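Local coordinates for DNA/RNA-binding protein Alba (Thermoplasma volcanium, PDB 4Z9E) that probably binds double-stranded DNA regardless of sequence and takes part in compacting the archaeal chromosome, at residues Y61-L66 against E84-R89. Sequence-based numbering, arbitrary orientation.
Sequences YEEIRL and EITLSR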
ATOM      1  N   TYR A  61      -8.918   5.560  -8.905  1.00 58.65           N
ATOM      2  CA  TYR A  61      -7.520   5.126  -8.935  1.00 57.41           C
ATOM      3  C   TYR A  61      -7.091   4.930 -10.381  1.00 56.79           C
ATOM      4  O   TYR A  61      -7.621   4.073 -11.063  1.00 56.88           O
ATOM      5  CB  TYR A  61      -7.328   3.835  -8.123  1.00 52.87           C
ATOM      6  CG  TYR A  61      -7.474   4.048  -6.634  1.00 50.92           C
ATOM      7  CD1 TYR A  61      -6.622   4.899  -5.962  1.00 53.69           C
ATOM      8  CD2 TYR A  61      -8.489   3.426  -5.911  1.00 52.90           C
ATOM      9  CE1 TYR A  61      -6.756   5.128  -4.612  1.00 57.06           C
ATOM     10  CE2 TYR A  61      -8.635   3.643  -4.554  1.00 55.58           C
ATOM     11  CZ  TYR A  61      -7.759   4.498  -3.905  1.00 60.23           C
ATOM     12  OH  TYR A  61      -7.867   4.747  -2.547  1.00 62.14           O
ATOM     13  N   GLU A  62      -6.165   5.741 -10.872  1.00 59.53           N
ATOM     14  CA  GLU A  62      -5.657   5.493 -12.225  1.00 65.41           C
ATOM     15  C   GLU A  62      -4.664   4.347 -12.221  1.00 61.78           C
ATOM     16  O   GLU A  62      -4.781   3.432 -13.022  1.00 63.30           O
ATOM     17  CB  GLU A  62      -5.045   6.736 -12.877  1.00 72.20           C
ATOM     18  CG  GLU A  62      -6.047   7.659 -13.568  1.00 86.18           C
ATOM     19  CD  GLU A  62      -6.750   7.057 -14.793  1.00 93.31           C
ATOM     20  OE1 GLU A  62      -7.908   7.474 -15.084  1.00 87.90           O
ATOM     21  OE2 GLU A  62      -6.157   6.177 -15.474  1.00 98.29           O
ATOM     22  N   GLU A  63      -3.686   4.413 -11.321  1.00 63.28           N
ATOM     23  CA  GLU A  63      -2.768   3.295 -11.061  1.00 60.58           C
ATOM     24  C   GLU A  63      -2.074   3.350  -9.681  1.00 57.87           C
ATOM     25  O   GLU A  63      -1.902   4.422  -9.063  1.00 53.11           O
ATOM     26  CB  GLU A  63      -1.727   3.153 -12.177  1.00 69.22           C
ATOM     27  CG  GLU A  63      -0.708   4.281 -12.239  1.00 78.28           C
ATOM     28  CD  GLU A  63       0.637   3.835 -12.802  1.00 94.18           C
ATOM     29  OE1 GLU A  63       0.660   2.956 -13.693  1.00 91.03           O
ATOM     30  OE2 GLU A  63       1.685   4.369 -12.356  1.00106.59           O
ATOM     31  N   ILE A  64      -1.690   2.172  -9.205  1.00 52.62           N
ATOM     32  CA  ILE A  64      -0.941   2.034  -7.974  1.00 51.02           C
ATOM     33  C   ILE A  64       0.346   1.266  -8.280  1.00 54.29           C
ATOM     34  O   ILE A  64       0.283   0.164  -8.818  1.00 53.29           O
ATOM     35  CB  ILE A  64      -1.775   1.291  -6.914  1.00 47.57           C
ATOM     36  CG1 ILE A  64      -3.070   2.042  -6.637  1.00 49.67           C
ATOM     37  CG2 ILE A  64      -0.993   1.160  -5.623  1.00 44.23           C
ATOM     38  CD1 ILE A  64      -4.250   1.161  -6.283  1.00 47.49           C
ATOM     39  N   ARG A  65       1.504   1.852  -7.971  1.00 54.60           N
ATOM     40  CA  ARG A  65       2.788   1.156  -8.141  1.00 51.14           C
ATOM     41  C   ARG A  65       3.455   0.872  -6.803  1.00 52.30           C
ATOM     42  O   ARG A  65       3.566   1.765  -5.936  1.00 51.96           O
ATOM     43  CB  ARG A  65       3.741   1.954  -9.039  1.00 57.08           C
ATOM     44  CG  ARG A  65       3.288   2.025 -10.493  1.00 73.54           C
ATOM     45  CD  ARG A  65       4.442   1.936 -11.498  1.00 87.96           C
ATOM     46  NE  ARG A  65       5.253   3.159 -11.562  1.00 97.69           N
ATOM     47  CZ  ARG A  65       6.447   3.326 -10.985  1.00102.98           C
ATOM     48  NH1 ARG A  65       7.012   2.343 -10.287  1.00 98.12           N
ATOM     49  NH2 ARG A  65       7.086   4.491 -11.115  1.00104.56           N
ATOM     50  N   LEU A  66       3.902  -0.365  -6.624  1.00 46.56           N
ATOM     51  CA  LEU A  66       4.716  -0.700  -5.475  1.00 47.29           C
ATOM     52  C   LEU A  66       6.153  -0.952  -5.915  1.00 50.90           C
ATOM     53  O   LEU A  66       6.364  -1.645  -6.900  1.00 57.03           O
ATOM     54  CB  LEU A  66       4.160  -1.919  -4.764  1.00 43.21           C
ATOM     55  CG  LEU A  66       2.719  -1.789  -4.261  1.00 46.90           C
ATOM     56  CD1 LEU A  66       2.218  -3.058  -3.579  1.00 46.08           C
ATOM     57  CD2 LEU A  66       2.614  -0.645  -3.284  1.00 43.30           C
ATOM     58  N   GLU A  84       3.276   4.615  -5.009  1.00 49.45           N
ATOM     59  CA  GLU A  84       2.912   5.756  -5.804  1.00 52.75           C
ATOM     60  C   GLU A  84       1.471   5.489  -6.199  1.00 52.09           C
ATOM     61  O   GLU A  84       1.181   4.460  -6.828  1.00 52.06           O
ATOM     62  CB  GLU A  84       3.825   5.840  -7.022  1.00 59.91           C
ATOM     63  CG  GLU A  84       3.500   6.917  -8.038  1.00 73.05           C
ATOM     64  CD  GLU A  84       4.362   6.810  -9.303  1.00 89.52           C
ATOM     65  OE1 GLU A  84       5.600   6.603  -9.184  1.00 97.08           O
ATOM     66  OE2 GLU A  84       3.806   6.932 -10.424  1.00 90.76           O
ATOM     67  N   ILE A  85       0.570   6.384  -5.777  1.00 53.24           N
ATOM     68  CA  ILE A  85      -0.871   6.307  -6.095  1.00 53.33           C
ATOM     69  C   ILE A  85      -1.280   7.475  -6.999  1.00 56.59           C
ATOM     70  O   ILE A  85      -1.112   8.654  -6.637  1.00 58.92           O
ATOM     71  CB  ILE A  85      -1.760   6.327  -4.823  1.00 51.88           C
ATOM     72  CG1 ILE A  85      -1.319   5.276  -3.812  1.00 51.42           C
ATOM     73  CG2 ILE A  85      -3.220   6.092  -5.163  1.00 48.87           C
ATOM     74  CD1 ILE A  85      -1.818   5.549  -2.405  1.00 45.82           C
ATOM     75  N   THR A  86      -1.817   7.140  -8.170  1.00 56.51           N
ATOM     76  CA  THR A  86      -2.288   8.133  -9.132  1.00 57.57           C
ATOM     77  C   THR A  86      -3.802   8.269  -9.069  1.00 50.16           C
ATOM     78  O   THR A  86      -4.507   7.298  -9.281  1.00 57.12           O
ATOM     79  CB  THR A  86      -1.895   7.745 -10.582  1.00 54.71           C
ATOM     80  OG1 THR A  86      -0.484   7.585 -10.646  1.00 57.41           O
ATOM     81  CG2 THR A  86      -2.312   8.812 -11.586  1.00 51.69           C
ATOM     82  N   LEU A  87      -4.287   9.482  -8.824  1.00 52.67           N
ATOM     83  CA  LEU A  87      -5.718   9.755  -8.875  1.00 56.08           C
ATOM     84  C   LEU A  87      -6.118  10.627 -10.065  1.00 60.39           C
ATOM     85  O   LEU A  87      -5.319  11.461 -10.542  1.00 59.12           O
ATOM     86  CB  LEU A  87      -6.137  10.449  -7.585  1.00 56.79           C
ATOM     87  CG  LEU A  87      -5.869   9.733  -6.257  1.00 58.26           C
ATOM     88  CD1 LEU A  87      -6.285  10.616  -5.083  1.00 57.44           C
ATOM     89  CD2 LEU A  87      -6.621   8.409  -6.214  1.00 56.35           C
ATOM     90  N   SER A  88      -7.353  10.450 -10.531  1.00 59.54           N
ATOM     91  CA  SER A  88      -7.938  11.381 -11.506  1.00 66.04           C
ATOM     92  C   SER A  88      -9.465  11.528 -11.405  1.00 68.06           C
ATOM     93  O   SER A  88     -10.089  10.897 -10.551  1.00 60.58           O
ATOM     94  CB  SER A  88      -7.566  10.964 -12.920  1.00 68.96           C
ATOM     95  OG  SER A  88      -8.252   9.776 -13.267  1.00 75.03           O
ATOM     96  N   ARG A  89     -10.026  12.364 -12.295  1.00 74.62           N
ATOM     97  CA  ARG A  89     -11.475  12.657 -12.435  1.00 73.60           C
ATOM     98  C   ARG A  89     -12.101  13.095 -11.116  1.00 78.18           C
ATOM     99  O   ARG A  89     -11.815  14.187 -10.603  1.00 82.10           O
ATOM    100  CB  ARG A  89     -12.239  11.469 -13.055  1.00 77.95           C
ATOM    101  CG  ARG A  89     -13.760  11.600 -13.107  1.00 83.85           C
ATOM    102  CD  ARG A  89     -14.226  12.350 -14.356  1.00 95.25           C
ATOM    103  NE  ARG A  89     -15.376  13.230 -14.095  1.00 94.32           N
ATOM    104  CZ  ARG A  89     -15.354  14.570 -14.173  1.00101.13           C
ATOM    105  NH1 ARG A  89     -14.243  15.231 -14.515  1.00 99.54           N
ATOM    106  NH2 ARG A  89     -16.458  15.262 -13.917  1.00100.97           N
TER
HETATM  107  O   HOH W   1       0.866   5.482  -9.675  1.00 57.52           O
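Glu62 reaches Ser88 by folding back at chi2 (-66°): its OE1 accepts the Ser88 hydroxyl at OG, 3.0 Å away, through the anti lone pair, while Glu62 CB lies against Thr86 CG2. An alanine in place of Glu62 would probably leave the Ser88 hydroxyl without this acceptor and free to turn. Thr86 O takes the amide N of Glu62 at 2.8 Å, and Thr86 N gives a nearly straight bond to Glu63 O. Two residues, Glu62 in a helical conformation and Glu63 extended, thus sit opposite Thr86 alone: a beta bulge in the antiparallel hairpin of strands 60-69 and 80-88, whose distal loop, as in other Alba proteins, probably reaches toward DNA. Beyond it, Arg65 and Glu84 pair regularly, each amide N bonded to the other's O. On the face shared by Glu63, Arg65 and Glu84, the Glu84 chain runs out straight and puts OE1 3.2 Å from Arg65 NH2, well out of the guanidinium plane, a purely ionic pairing with the flat groups turned 74° apart; Arg65 NH1 has Asp67 as its stronger mate. Glu63 OE2 comes within 3.8 Å of Glu84 OE2, a like-charge approach that Arg65 is likely to ease, and a water sits within bonding distance of Glu63 O, Glu63 OE2 and Thr86 OG1. On the other face two methyls meet the CD1/CE1 side of the Tyr61 ring, Ile85 CG2 at the edge (3.7 Å from CD1) and Leu87 CD2 obliquely (3.5 Å from CD1). The Tyr61 OH bonds Glu49 on helix 41-55, and Ile64 and Ile85 pack on Leu66 of the second subunit.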